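Local coordinates for amidase, hydantoinase/carbamoylase family (Burkholderia vietnamiensis, PDB 5I4M), which probably hydrolyses N-carbamoyl-L-amino acids to the free amino acids, using two zinc ions per subunit, at residues 107-112 with 150-155; 207-212 with 390-395; 225-230 with 368-373; 257-262 with 300-305. All blocks are in the same frame, centred on the assembly; numbering follows the deposited sequence.

Contact 1. Residues 107-112 with 150-155; sequences SQPTGG and EGSRFA. With ZN (zinc ion), chain D; 3PG (3-phosphoglyceric acid), chain E.
Gln-108 crosses the side chain of Glu-150 and ends on its carboxylate. At its CB, CG is set anti to the carbonyl carbon (chi1 -64°), and a second bend at chi2 turns the amide toward residues 150-152. Gln-108 CG rests 3.7 Å from Glu-150 CD. Gln-108 CD lies 4.0 Å from Ser-152 CB. Gln-108 NE2 donates to Glu-150 OE1 at 2.9 Å, almost straight at 168°. The acceptor lies in the amide plane, but the N-H comes from above the carboxylate plane; the two planes stand 85° apart. NE2 also bonds Asn-296 OD1 of the second subunit. The other branch, Gln-108 OE1, is bonded to Ser-294 of that subunit, which also bonds Ser-152 OG.

Glu-150 holds a zinc ion with both oxygens. OE2 is 2.1 Å from the metal and OE1 is 2.4 Å from it. Asp-115 and His-403 complete the protein ligands, and two phosphate oxygens of 3-phosphoglyceric acid also bind. Gln-108 is a second-shell partner, and its bond probably helps hold a carboxylate that the zinc already grips by both oxygens. A water accepts from Gln-108 N and lies 2.8 Å from Glu-150 OE2, to which it may donate. Both segments are loops. Segment 107-112 runs between strand 99-103 and helix 117-132. Segment 150-155 lies after strand 141-145 and before helix 159-164.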
loop_
_atom_site.group_PDB
_atom_site.type_symbol
_atom_site.label_atom_id
_atom_site.label_comp_id
_atom_site.label_asym_id
_atom_site.label_seq_id
_atom_site.Cartn_x
_atom_site.Cartn_y
_atom_site.Cartn_z
ATOM N N SER A 107 16.339 -11.681 5.680
ATOM C CA SER A 107 16.429 -11.078 4.359
ATOM C C SER A 107 15.313 -10.071 4.141
ATOM O O SER A 107 14.376 -9.945 4.933
ATOM C CB SER A 107 16.359 -12.134 3.244
ATOM O OG SER A 107 15.009 -12.485 2.984
ATOM N N GLN A 108 15.439 -9.360 3.029
ATOM C CA GLN A 108 14.363 -8.556 2.494
ATOM C C GLN A 108 13.304 -9.456 1.868
ATOM O O GLN A 108 13.568 -10.627 1.581
ATOM C CB GLN A 108 14.920 -7.600 1.445
ATOM C CG GLN A 108 15.883 -6.611 2.016
ATOM C CD GLN A 108 15.137 -5.485 2.689
ATOM O OE1 GLN A 108 13.974 -5.234 2.372
ATOM N NE2 GLN A 108 15.791 -4.808 3.631
ATOM N N PRO A 109 12.098 -8.924 1.634
ATOM C CA PRO A 109 11.094 -9.700 0.889
ATOM C C PRO A 109 11.554 -10.044 -0.514
ATOM O O PRO A 109 11.217 -11.117 -1.027
ATOM C CB PRO A 109 9.864 -8.781 0.881
ATOM C CG PRO A 109 10.386 -7.406 1.210
ATOM C CD PRO A 109 11.585 -7.616 2.090
ATOM N N THR A 110 12.300 -9.149 -1.155
ATOM C CA THR A 110 12.965 -9.413 -2.434
ATOM C C THR A 110 14.442 -9.703 -2.204
ATOM O O THR A 110 15.330 -9.148 -2.861
ATOM C CB THR A 110 12.797 -8.226 -3.382
ATOM O OG1 THR A 110 13.270 -7.036 -2.737
ATOM C CG2 THR A 110 11.348 -8.043 -3.775
ATOM N N GLY A 111 14.729 -10.566 -1.246
ATOM C CA GLY A 111 16.103 -10.768 -0.844
ATOM C C GLY A 111 16.874 -11.697 -1.765
ATOM O O GLY A 111 16.326 -12.524 -2.498
ATOM N N GLY A 112 18.195 -11.562 -1.700
ATOM C CA GLY A 112 19.089 -12.421 -2.442
ATOM C C GLY A 112 19.637 -13.541 -1.576
ATOM O O GLY A 112 19.444 -13.584 -0.363
ATOM N N GLU A 150 17.980 -6.319 8.818
ATOM C CA GLU A 150 17.554 -5.581 7.628
ATOM C C GLU A 150 16.714 -4.360 7.978
ATOM O O GLU A 150 16.675 -3.397 7.200
ATOM C CB GLU A 150 16.763 -6.483 6.677
ATOM C CG GLU A 150 17.600 -7.523 5.921
ATOM C CD GLU A 150 18.377 -6.927 4.750
ATOM O OE1 GLU A 150 18.402 -5.689 4.599
ATOM O OE2 GLU A 150 18.975 -7.700 3.968
ATOM N N GLY A 151 16.022 -4.388 9.112
ATOM C CA GLY A 151 15.151 -3.280 9.464
ATOM C C GLY A 151 13.950 -3.106 8.561
ATOM O O GLY A 151 13.404 -2.000 8.480
ATOM N N SER A 152 13.505 -4.176 7.895
ATOM C CA SER A 152 12.377 -4.117 6.970
ATOM C C SER A 152 11.056 -4.476 7.645
ATOM O O SER A 152 10.090 -3.704 7.582
ATOM C CB SER A 152 12.626 -5.053 5.779
ATOM O OG SER A 152 11.488 -5.058 4.921
ATOM N N ARG A 153 10.997 -5.635 8.305
ATOM C CA ARG A 153 9.763 -6.040 8.981
ATOM C C ARG A 153 9.544 -5.233 10.255
ATOM O O ARG A 153 8.426 -4.781 10.531
ATOM C CB ARG A 153 9.799 -7.528 9.313
ATOM C CG ARG A 153 8.559 -7.979 10.077
ATOM C CD ARG A 153 8.602 -9.442 10.481
ATOM N NE ARG A 153 7.392 -9.758 11.244
ATOM C CZ ARG A 153 7.205 -10.860 11.962
ATOM N NH1 ARG A 153 8.157 -11.793 12.028
ATOM N NH2 ARG A 153 6.056 -11.023 12.609
ATOM N N PHE A 154 10.591 -5.069 11.053
ATOM C CA PHE A 154 10.609 -4.142 12.173
ATOM C C PHE A 154 11.702 -3.135 11.869
ATOM O O PHE A 154 12.794 -3.520 11.446
ATOM C CB PHE A 154 10.898 -4.832 13.517
ATOM C CG PHE A 154 10.312 -6.212 13.657
ATOM C CD1 PHE A 154 10.976 -7.315 13.136
ATOM C CD2 PHE A 154 9.142 -6.414 14.369
ATOM C CE1 PHE A 154 10.463 -8.589 13.278
ATOM C CE2 PHE A 154 8.613 -7.689 14.520
ATOM C CZ PHE A 154 9.271 -8.780 13.971
ATOM N N ALA A 155 11.407 -1.857 12.056
ATOM C CA ALA A 155 12.399 -0.853 11.738
ATOM C C ALA A 155 12.917 -0.195 13.017
ATOM O O ALA A 155 12.210 -0.153 14.026
ATOM C CB ALA A 155 11.812 0.224 10.813
HETATM ZN ZN ZN D . 20.171 -6.249 3.125
HETATM C C1 3PG E . 20.799 -1.043 4.987
HETATM O O1 3PG E . 19.775 -0.828 4.314
HETATM O O2 3PG E . 21.918 -0.576 4.683
HETATM C C2 3PG E . 20.662 -1.899 6.213
HETATM O O3 3PG E . 21.760 -1.660 7.112
HETATM C C3 3PG E . 20.679 -3.348 5.782
HETATM O O1P 3PG E . 21.954 -3.657 5.217
HETATM P P 3PG E . 22.123 -5.020 4.324
HETATM O O2P 3PG E . 21.429 -6.120 5.091
HETATM O O3P 3PG E . 21.418 -4.684 3.017
HETATM O O4P 3PG E . 23.648 -5.207 4.236
HETATM O O HOH W 1 18.146 -9.340 1.895
#

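Contact 2. Residues 207-212 with 390-395; sequences AFELHI and TSMVFV. With ZN (zinc ion), chain C.
Ile-212 O serves two rings. It lies over one face of the Phe-394 ring, toward the rim, 4.1 Å from Phe-394 CE1. It also accepts a bond from His-211 ND1 at 2.8 Å, in the carbonyl plane and on a lone pair. This bond helps fix the turn of the imidazole, whose NE2 binds a zinc ion at 2.2 Å. The same zinc takes a water, and His-104 and Asp-115 are its other protein ligands. His-211 points to this face of the sheet; with CG anti to the backbone N (chi1 -153°) the ring leads away from strand 390-395.

Met-392 packs against the CB of His-211. Its chain bends at chi3, and the CE methyl touches Glu-209 CG at 3.7 Å and His-211 CB at 3.9 Å. Glu-209 and Met-392 lie side by side and point the same way. The buried carboxylate of Glu-209 is bonded by Ser-103 OG and by Ala-381 N.

The backbones form a parallel ladder of five hydrogen bonds, with Ala-207 beside Thr-390 and Ile-212 beside Val-395. This is a buried parallel strand pair in the mixed sheet of the M20 catalytic domain, with a zinc ligand near the C-terminal end of a strand. The bond from His-211 N to Val-393 O is 2.9 Å.

On the other face, Leu-210 CD1 meets Val-393 CG1 at 3.7 Å. Phe-208 and Ser-391 also point to this face, which helices 353-365 and 411-429 cover. Thr-390 and Met-392 on the zinc face touch helix 380-384.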
loop_
_atom_site.group_PDB
_atom_site.type_symbol
_atom_site.label_atom_id
_atom_site.label_comp_id
_atom_site.label_asym_id
_atom_site.label_seq_id
_atom_site.Cartn_x
_atom_site.Cartn_y
_atom_site.Cartn_z
ATOM N N ALA A 207 36.607 -7.772 15.699
ATOM C CA ALA A 207 35.441 -8.229 14.955
ATOM C C ALA A 207 35.669 -7.989 13.471
ATOM O O ALA A 207 36.261 -6.978 13.083
ATOM C CB ALA A 207 34.168 -7.511 15.418
ATOM N N PHE A 208 35.238 -8.944 12.645
ATOM C CA PHE A 208 35.287 -8.817 11.196
ATOM C C PHE A 208 33.961 -9.312 10.639
ATOM O O PHE A 208 33.450 -10.334 11.093
ATOM C CB PHE A 208 36.419 -9.649 10.568
ATOM C CG PHE A 208 37.798 -9.243 10.993
ATOM C CD1 PHE A 208 38.503 -8.289 10.278
ATOM C CD2 PHE A 208 38.399 -9.832 12.094
ATOM C CE1 PHE A 208 39.780 -7.911 10.667
ATOM C CE2 PHE A 208 39.669 -9.474 12.485
ATOM C CZ PHE A 208 40.367 -8.507 11.770
ATOM N N GLU A 209 33.412 -8.606 9.654
ATOM C CA GLU A 209 32.231 -9.083 8.946
ATOM C C GLU A 209 32.531 -9.182 7.454
ATOM O O GLU A 209 33.018 -8.230 6.836
ATOM C CB GLU A 209 31.017 -8.179 9.193
ATOM C CG GLU A 209 29.761 -8.608 8.395
ATOM C CD GLU A 209 28.498 -7.906 8.857
ATOM O OE1 GLU A 209 28.598 -7.076 9.779
ATOM O OE2 GLU A 209 27.400 -8.201 8.322
ATOM N N LEU A 210 32.240 -10.341 6.889
ATOM C CA LEU A 210 32.363 -10.612 5.465
ATOM C C LEU A 210 31.000 -10.398 4.804
ATOM O O LEU A 210 29.980 -10.878 5.311
ATOM C CB LEU A 210 32.858 -12.053 5.274
ATOM C CG LEU A 210 32.808 -12.681 3.885
ATOM C CD1 LEU A 210 33.743 -11.958 2.944
ATOM C CD2 LEU A 210 33.179 -14.170 4.000
ATOM N N HIS A 211 30.970 -9.661 3.692
ATOM C CA HIS A 211 29.691 -9.305 3.073
ATOM C C HIS A 211 29.894 -9.060 1.585
ATOM O O HIS A 211 30.983 -8.681 1.154
ATOM C CB HIS A 211 29.116 -8.044 3.727
ATOM C CG HIS A 211 27.625 -7.938 3.656
ATOM N ND1 HIS A 211 26.953 -7.611 2.495
ATOM C CD2 HIS A 211 26.678 -8.083 4.614
ATOM C CE1 HIS A 211 25.652 -7.563 2.745
ATOM N NE2 HIS A 211 25.459 -7.849 4.021
ATOM N N ILE A 212 28.840 -9.269 0.789
ATOM C CA ILE A 212 28.932 -8.847 -0.604
ATOM C C ILE A 212 28.853 -7.325 -0.655
ATOM O O ILE A 212 28.248 -6.681 0.215
ATOM C CB ILE A 212 27.841 -9.485 -1.488
ATOM C CG1 ILE A 212 26.450 -9.174 -0.934
ATOM C CG2 ILE A 212 28.058 -10.993 -1.617
ATOM C CD1 ILE A 212 25.363 -9.262 -1.988
ATOM N N THR A 390 37.207 -3.242 14.691
ATOM C CA THR A 390 36.343 -3.893 13.704
ATOM C C THR A 390 36.702 -3.426 12.298
ATOM O O THR A 390 37.021 -2.255 12.104
ATOM C CB THR A 390 34.864 -3.553 13.965
ATOM O OG1 THR A 390 34.489 -3.953 15.288
ATOM C CG2 THR A 390 33.922 -4.211 12.932
ATOM N N SER A 391 36.627 -4.325 11.313
ATOM C CA SER A 391 36.533 -3.885 9.922
ATOM C C SER A 391 35.764 -4.952 9.150
ATOM O O SER A 391 35.216 -5.889 9.737
ATOM C CB SER A 391 37.920 -3.598 9.322
ATOM O OG SER A 391 38.624 -4.786 8.982
ATOM N N MET A 392 35.699 -4.796 7.830
ATOM C CA MET A 392 34.904 -5.689 6.998
ATOM C C MET A 392 35.686 -6.149 5.776
ATOM O O MET A 392 36.661 -5.525 5.354
ATOM C CB MET A 392 33.603 -5.021 6.533
ATOM C CG MET A 392 32.686 -4.596 7.671
ATOM S SD MET A 392 31.104 -4.012 7.011
ATOM C CE MET A 392 30.415 -5.576 6.433
ATOM N N VAL A 393 35.216 -7.260 5.213
ATOM C CA VAL A 393 35.728 -7.841 3.977
ATOM C C VAL A 393 34.581 -7.840 2.980
ATOM O O VAL A 393 33.518 -8.391 3.272
ATOM C CB VAL A 393 36.234 -9.273 4.186
ATOM C CG1 VAL A 393 36.801 -9.837 2.874
ATOM C CG2 VAL A 393 37.252 -9.337 5.311
ATOM N N PHE A 394 34.783 -7.209 1.822
ATOM C CA PHE A 394 33.816 -7.249 0.732
ATOM C C PHE A 394 34.299 -8.184 -0.369
ATOM O O PHE A 394 35.502 -8.315 -0.610
ATOM C CB PHE A 394 33.584 -5.870 0.101
ATOM C CG PHE A 394 32.536 -5.010 0.796
ATOM C CD1 PHE A 394 31.878 -5.439 1.944
ATOM C CD2 PHE A 394 32.218 -3.763 0.276
ATOM C CE1 PHE A 394 30.927 -4.635 2.556
ATOM C CE2 PHE A 394 31.270 -2.956 0.882
ATOM C CZ PHE A 394 30.622 -3.395 2.026
ATOM N N VAL A 395 33.347 -8.817 -1.040
ATOM C CA VAL A 395 33.558 -9.427 -2.352
ATOM C C VAL A 395 32.557 -8.781 -3.298
ATOM O O VAL A 395 31.611 -8.115 -2.844
ATOM C CB VAL A 395 33.395 -10.966 -2.309
ATOM C CG1 VAL A 395 34.288 -11.567 -1.237
ATOM C CG2 VAL A 395 31.922 -11.358 -2.125
HETATM ZN ZN ZN C . 23.456 -7.307 4.865
HETATM O O HOH W 2 24.493 -6.488 6.605
#

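Contact 3. Residues 225-230 with 368-373; sequences IGVVTD and YSHRDI
Arg-371 O is met twice from strand 225-230. Val-227 N donates to it at 2.9 Å, and Gly-226 CA adds a CA-H...O contact at 3.5 Å. Four more backbone bonds continue the parallel ladder, from Ile-225 N on Ser-369 O to Thr-229 N on Ile-373 O.

Side chains pack on both faces. On one, Ile-373 CG2 sits against Gly-226 CA at 3.8 Å and Val-228 CG2 at 3.9 Å. This methyl lies between the backbone N and the carbonyl carbon, since CG1 takes the position anti to N (chi1 -167°). Ile-217 and Leu-218 of helix 217-220 touch the same isoleucine.

On the other face, Val-227 lies between His-370 and Asp-372, alongside both. Val-227 CG2 is 4.0 Å from His-370 ND1, and Val-227 CB is 3.7 Å from Asp-372 OD1. The polar ends turn to helix 353-365: Asp-372 forms a salt bridge with Arg-360, and His-370 bonds Asp-364. Thr-229 CG2 meets Asp-372 CG at 3.8 Å, the two side chains at about a right angle.

Gly-226 also makes a backbone bond with Phe-394. Strand 225-242 runs between 370-375, parallel to it, and 390-395, antiparallel to it. The arrangement is a parallel strand pair in a mixed sheet with helices packed on it, as in the catalytic domain of M20 enzymes.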
loop_
_atom_site.group_PDB
_atom_site.type_symbol
_atom_site.label_atom_id
_atom_site.label_comp_id
_atom_site.label_asym_id
_atom_site.label_seq_id
_atom_site.Cartn_x
_atom_site.Cartn_y
_atom_site.Cartn_z
ATOM N N ILE A 225 38.648 -8.445 -3.851
ATOM C CA ILE A 225 38.431 -8.163 -2.433
ATOM C C ILE A 225 38.248 -6.662 -2.251
ATOM O O ILE A 225 39.018 -5.866 -2.797
ATOM C CB ILE A 225 39.607 -8.673 -1.574
ATOM C CG1 ILE A 225 39.742 -10.195 -1.689
ATOM C CG2 ILE A 225 39.439 -8.265 -0.099
ATOM C CD1 ILE A 225 38.559 -10.937 -1.099
ATOM N N GLY A 226 37.228 -6.277 -1.482
ATOM C CA GLY A 226 37.111 -4.930 -0.986
ATOM C C GLY A 226 37.626 -4.846 0.435
ATOM O O GLY A 226 37.082 -5.478 1.343
ATOM N N VAL A 227 38.684 -4.060 0.620
ATOM C CA VAL A 227 39.224 -3.761 1.942
ATOM C C VAL A 227 38.389 -2.609 2.492
ATOM O O VAL A 227 38.592 -1.446 2.131
ATOM C CB VAL A 227 40.717 -3.424 1.883
ATOM C CG1 VAL A 227 41.259 -3.097 3.266
ATOM C CG2 VAL A 227 41.492 -4.601 1.284
ATOM N N VAL A 228 37.406 -2.927 3.328
ATOM C CA VAL A 228 36.432 -1.917 3.734
ATOM C C VAL A 228 37.051 -1.043 4.813
ATOM O O VAL A 228 37.396 -1.531 5.897
ATOM C CB VAL A 228 35.135 -2.558 4.237
ATOM C CG1 VAL A 228 34.090 -1.465 4.492
ATOM C CG2 VAL A 228 34.607 -3.580 3.227
ATOM N N THR A 229 37.156 0.254 4.532
ATOM C CA THR A 229 37.795 1.201 5.436
ATOM C C THR A 229 36.807 2.039 6.224
ATOM O O THR A 229 37.155 2.528 7.301
ATOM C CB THR A 229 38.702 2.157 4.655
ATOM O OG1 THR A 229 37.902 2.901 3.726
ATOM C CG2 THR A 229 39.771 1.381 3.894
ATOM N N ASP A 230 35.600 2.226 5.693
ATOM C CA ASP A 230 34.595 3.114 6.262
ATOM C C ASP A 230 33.219 2.577 5.901
ATOM O O ASP A 230 33.071 1.733 5.016
ATOM C CB ASP A 230 34.723 4.545 5.726
ATOM C CG ASP A 230 36.073 5.162 6.002
ATOM O OD1 ASP A 230 37.009 4.933 5.201
ATOM O OD2 ASP A 230 36.187 5.908 7.003
ATOM N N TYR A 368 45.130 -12.034 -4.080
ATOM C CA TYR A 368 43.882 -11.507 -4.611
ATOM C C TYR A 368 44.036 -10.029 -4.946
ATOM O O TYR A 368 44.684 -9.278 -4.210
ATOM C CB TYR A 368 42.746 -11.672 -3.596
ATOM C CG TYR A 368 42.374 -13.097 -3.259
ATOM C CD1 TYR A 368 42.317 -14.082 -4.237
ATOM C CD2 TYR A 368 42.070 -13.453 -1.955
ATOM C CE1 TYR A 368 41.969 -15.378 -3.916
ATOM C CE2 TYR A 368 41.725 -14.736 -1.629
ATOM C CZ TYR A 368 41.670 -15.696 -2.604
ATOM O OH TYR A 368 41.312 -16.975 -2.250
ATOM N N SER A 369 43.421 -9.607 -6.048
ATOM C CA SER A 369 43.318 -8.183 -6.338
ATOM C C SER A 369 42.374 -7.517 -5.341
ATOM O O SER A 369 41.387 -8.120 -4.904
ATOM C CB SER A 369 42.813 -7.967 -7.761
ATOM O OG SER A 369 41.538 -8.567 -7.939
ATOM N N HIS A 370 42.682 -6.272 -4.966
ATOM C CA HIS A 370 41.850 -5.609 -3.967
ATOM C C HIS A 370 41.918 -4.098 -4.135
ATOM O O HIS A 370 42.814 -3.563 -4.795
ATOM C CB HIS A 370 42.258 -6.004 -2.536
ATOM C CG HIS A 370 43.699 -5.743 -2.220
ATOM N ND1 HIS A 370 44.153 -4.531 -1.744
ATOM C CD2 HIS A 370 44.789 -6.542 -2.311
ATOM C CE1 HIS A 370 45.459 -4.597 -1.553
ATOM N NE2 HIS A 370 45.870 -5.806 -1.892
ATOM N N ARG A 371 40.937 -3.418 -3.545
ATOM C CA ARG A 371 40.987 -1.969 -3.395
ATOM C C ARG A 371 40.272 -1.576 -2.111
ATOM O O ARG A 371 39.410 -2.302 -1.607
ATOM C CB ARG A 371 40.352 -1.240 -4.584
ATOM C CG ARG A 371 38.889 -1.606 -4.824
ATOM C CD ARG A 371 38.184 -0.511 -5.600
ATOM N NE ARG A 371 37.823 0.600 -4.729
ATOM C CZ ARG A 371 37.374 1.776 -5.153
ATOM N NH1 ARG A 371 37.242 2.017 -6.446
ATOM N NH2 ARG A 371 37.057 2.718 -4.276
ATOM N N ASP A 372 40.644 -0.416 -1.584
ATOM C CA ASP A 372 39.919 0.157 -0.457
ATOM C C ASP A 372 38.517 0.554 -0.900
ATOM O O ASP A 372 38.313 1.016 -2.024
ATOM C CB ASP A 372 40.648 1.393 0.079
ATOM C CG ASP A 372 41.946 1.062 0.776
ATOM O OD1 ASP A 372 42.243 -0.133 0.967
ATOM O OD2 ASP A 372 42.671 2.014 1.150
ATOM N N ILE A 373 37.539 0.400 -0.003
ATOM C CA ILE A 373 36.163 0.705 -0.374
ATOM C C ILE A 373 35.364 1.147 0.849
ATOM O O ILE A 373 35.658 0.768 1.989
ATOM C CB ILE A 373 35.512 -0.510 -1.076
ATOM C CG1 ILE A 373 34.194 -0.106 -1.740
ATOM C CG2 ILE A 373 35.345 -1.656 -0.089
ATOM C CD1 ILE A 373 33.756 -1.047 -2.874
#

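Contact 4. Residues 257-262 with 300-305; sequences RDALLG and GRVFFT
Ala-259 and Val-302 each lay a methyl over a peptide plane of the opposite segment. Ala-259 CB sits over one face of the Gly-300 to Arg-301 peptide, 3.8 Å from Gly-300 C. In return, Val-302 CG2 lies over a face of the Ala-259 to Leu-260 peptide. It is 3.6 Å from Leu-260 N. The two methyls meet as well, with Ala-259 CB 3.9 Å from Val-302 CG2. Leu-260 CB also touches that valine methyl, at 4.0 Å. Val-302 CG1 is anti to the backbone N (chi1 178°), which leaves CG2 as the branch that meets the helix.

The segments meet by van der Waals packing, methyl on peptide and methyl on methyl. The helix start is held by Asp-258, its N-cap. Asp-258 OD1 accepts from Leu-261 N at 2.9 Å, from above the carboxylate plane, and more weakly from Leu-260 N.

Gly-300 and Arg-301 both face His-291, a classic beta bulge. The first turn of helix 259-276 packs on strand 297-310 at the bulge and the residue after it, Val-302, inside the M20 dimerisation region. Met-288 of strand 282-291 touches both Leu-260 and Val-302, and Val-285 of the second subunit packs on Leu-260.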
loop_
_atom_site.group_PDB
_atom_site.type_symbol
_atom_site.label_atom_id
_atom_site.label_comp_id
_atom_site.label_asym_id
_atom_site.label_seq_id
_atom_site.Cartn_x
_atom_site.Cartn_y
_atom_site.Cartn_z
ATOM N N ARG A 257 -7.559 18.382 -0.009
ATOM C CA ARG A 257 -6.367 18.185 0.810
ATOM C C ARG A 257 -5.961 16.732 0.623
ATOM O O ARG A 257 -6.286 15.860 1.432
ATOM C CB ARG A 257 -6.630 18.567 2.264
ATOM C CG ARG A 257 -7.056 20.032 2.383
ATOM C CD ARG A 257 -6.886 20.584 3.785
ATOM N NE ARG A 257 -7.783 19.978 4.762
ATOM C CZ ARG A 257 -7.378 19.334 5.856
ATOM N NH1 ARG A 257 -8.269 18.825 6.696
ATOM N NH2 ARG A 257 -6.085 19.203 6.123
ATOM N N ASP A 258 -5.262 16.484 -0.489
ATOM C CA ASP A 258 -4.903 15.152 -0.966
ATOM C C ASP A 258 -3.562 14.737 -0.365
ATOM O O ASP A 258 -2.515 15.291 -0.724
ATOM C CB ASP A 258 -4.849 15.171 -2.495
ATOM C CG ASP A 258 -4.718 13.790 -3.103
ATOM O OD1 ASP A 258 -3.979 12.965 -2.523
ATOM O OD2 ASP A 258 -5.359 13.535 -4.165
ATOM N N ALA A 259 -3.588 13.746 0.535
ATOM C CA ALA A 259 -2.354 13.335 1.200
ATOM C C ALA A 259 -1.428 12.568 0.264
ATOM O O ALA A 259 -0.210 12.571 0.466
ATOM C CB ALA A 259 -2.665 12.487 2.438
ATOM N N LEU A 260 -1.970 11.894 -0.747
ATOM C CA LEU A 260 -1.090 11.220 -1.694
ATOM C C LEU A 260 -0.441 12.211 -2.657
ATOM O O LEU A 260 0.699 12.013 -3.082
ATOM C CB LEU A 260 -1.873 10.132 -2.448
ATOM C CG LEU A 260 -1.086 9.322 -3.485
ATOM C CD1 LEU A 260 0.109 8.651 -2.824
ATOM C CD2 LEU A 260 -1.985 8.283 -4.159
ATOM N N LEU A 261 -1.142 13.275 -3.025
ATOM C CA LEU A 261 -0.490 14.332 -3.785
ATOM C C LEU A 261 0.711 14.865 -3.021
ATOM O O LEU A 261 1.794 15.045 -3.594
ATOM C CB LEU A 261 -1.485 15.451 -4.079
ATOM C CG LEU A 261 -0.978 16.608 -4.948
ATOM C CD1 LEU A 261 -0.621 16.116 -6.360
ATOM C CD2 LEU A 261 -1.998 17.718 -4.996
ATOM N N GLY A 262 0.540 15.095 -1.717
ATOM C CA GLY A 262 1.658 15.546 -0.896
ATOM C C GLY A 262 2.769 14.518 -0.827
ATOM O O GLY A 262 3.940 14.831 -1.068
ATOM N N GLY A 300 -6.789 10.415 2.284
ATOM C CA GLY A 300 -6.838 11.299 3.433
ATOM C C GLY A 300 -5.659 11.126 4.367
ATOM O O GLY A 300 -5.422 11.976 5.230
ATOM N N ARG A 301 -4.901 10.039 4.206
ATOM C CA ARG A 301 -3.740 9.790 5.053
ATOM C C ARG A 301 -2.738 8.948 4.279
ATOM O O ARG A 301 -3.114 7.949 3.666
ATOM C CB ARG A 301 -4.148 9.080 6.353
ATOM C CG ARG A 301 -3.051 9.023 7.405
ATOM C CD ARG A 301 -3.530 8.377 8.709
ATOM N NE ARG A 301 -3.678 6.924 8.607
ATOM C CZ ARG A 301 -4.843 6.278 8.639
ATOM N NH1 ARG A 301 -5.982 6.947 8.772
ATOM N NH2 ARG A 301 -4.868 4.953 8.539
ATOM N N VAL A 302 -1.470 9.348 4.290
ATOM C CA VAL A 302 -0.436 8.533 3.655
ATOM C C VAL A 302 0.765 8.469 4.587
ATOM O O VAL A 302 1.275 9.506 5.033
ATOM C CB VAL A 302 -0.018 9.059 2.267
ATOM C CG1 VAL A 302 1.115 8.179 1.699
ATOM C CG2 VAL A 302 -1.218 9.071 1.306
ATOM N N PHE A 303 1.200 7.251 4.885
ATOM C CA PHE A 303 2.437 6.984 5.610
ATOM C C PHE A 303 3.512 6.611 4.601
ATOM O O PHE A 303 3.246 5.853 3.663
ATOM C CB PHE A 303 2.229 5.834 6.604
ATOM C CG PHE A 303 3.506 5.267 7.184
ATOM C CD1 PHE A 303 4.183 4.235 6.540
ATOM C CD2 PHE A 303 4.005 5.744 8.385
ATOM C CE1 PHE A 303 5.360 3.703 7.076
ATOM C CE2 PHE A 303 5.171 5.211 8.935
ATOM C CZ PHE A 303 5.847 4.190 8.276
ATOM N N PHE A 304 4.728 7.128 4.792
ATOM C CA PHE A 304 5.823 6.699 3.927
ATOM C C PHE A 304 7.152 6.907 4.641
ATOM O O PHE A 304 7.235 7.592 5.668
ATOM C CB PHE A 304 5.797 7.412 2.569
ATOM C CG PHE A 304 5.937 8.907 2.657
ATOM C CD1 PHE A 304 4.838 9.703 2.938
ATOM C CD2 PHE A 304 7.158 9.505 2.453
ATOM C CE1 PHE A 304 4.966 11.083 3.020
ATOM C CE2 PHE A 304 7.292 10.880 2.535
ATOM C CZ PHE A 304 6.193 11.664 2.822
ATOM N N THR A 305 8.192 6.290 4.084
ATOM C CA THR A 305 9.524 6.301 4.670
ATOM C C THR A 305 10.483 7.093 3.799
ATOM O O THR A 305 10.290 7.228 2.585
ATOM C CB THR A 305 10.068 4.878 4.851
ATOM O OG1 THR A 305 10.145 4.221 3.576
ATOM C CG2 THR A 305 9.156 4.080 5.773
#

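In the fold
Contacts 1 and 2 each supply one metal ligand to the two-zinc site. Their centres are 20 Å apart, but their nearest atoms come within about 6 Å. Asp-115 binds both zincs, and the phosphate of 3-phosphoglyceric acid reaches both, with O2P between them. Contact 3 extends the sheet of contact 2: Phe-394 O probably bonds Gly-226 N at 2.8 Å, and the Phe-394 ring packs on Val-228 and Ile-373. The side chain of Val-228 is about 12 Å from a zinc. Contact 4 is far from contact 2 (centres 40 Å apart), but its nearest atoms come within about 7 Å of contact 1. Contacts 1 and 4 touch the second subunit, whose His-247 and Asn-296 reach the ligand.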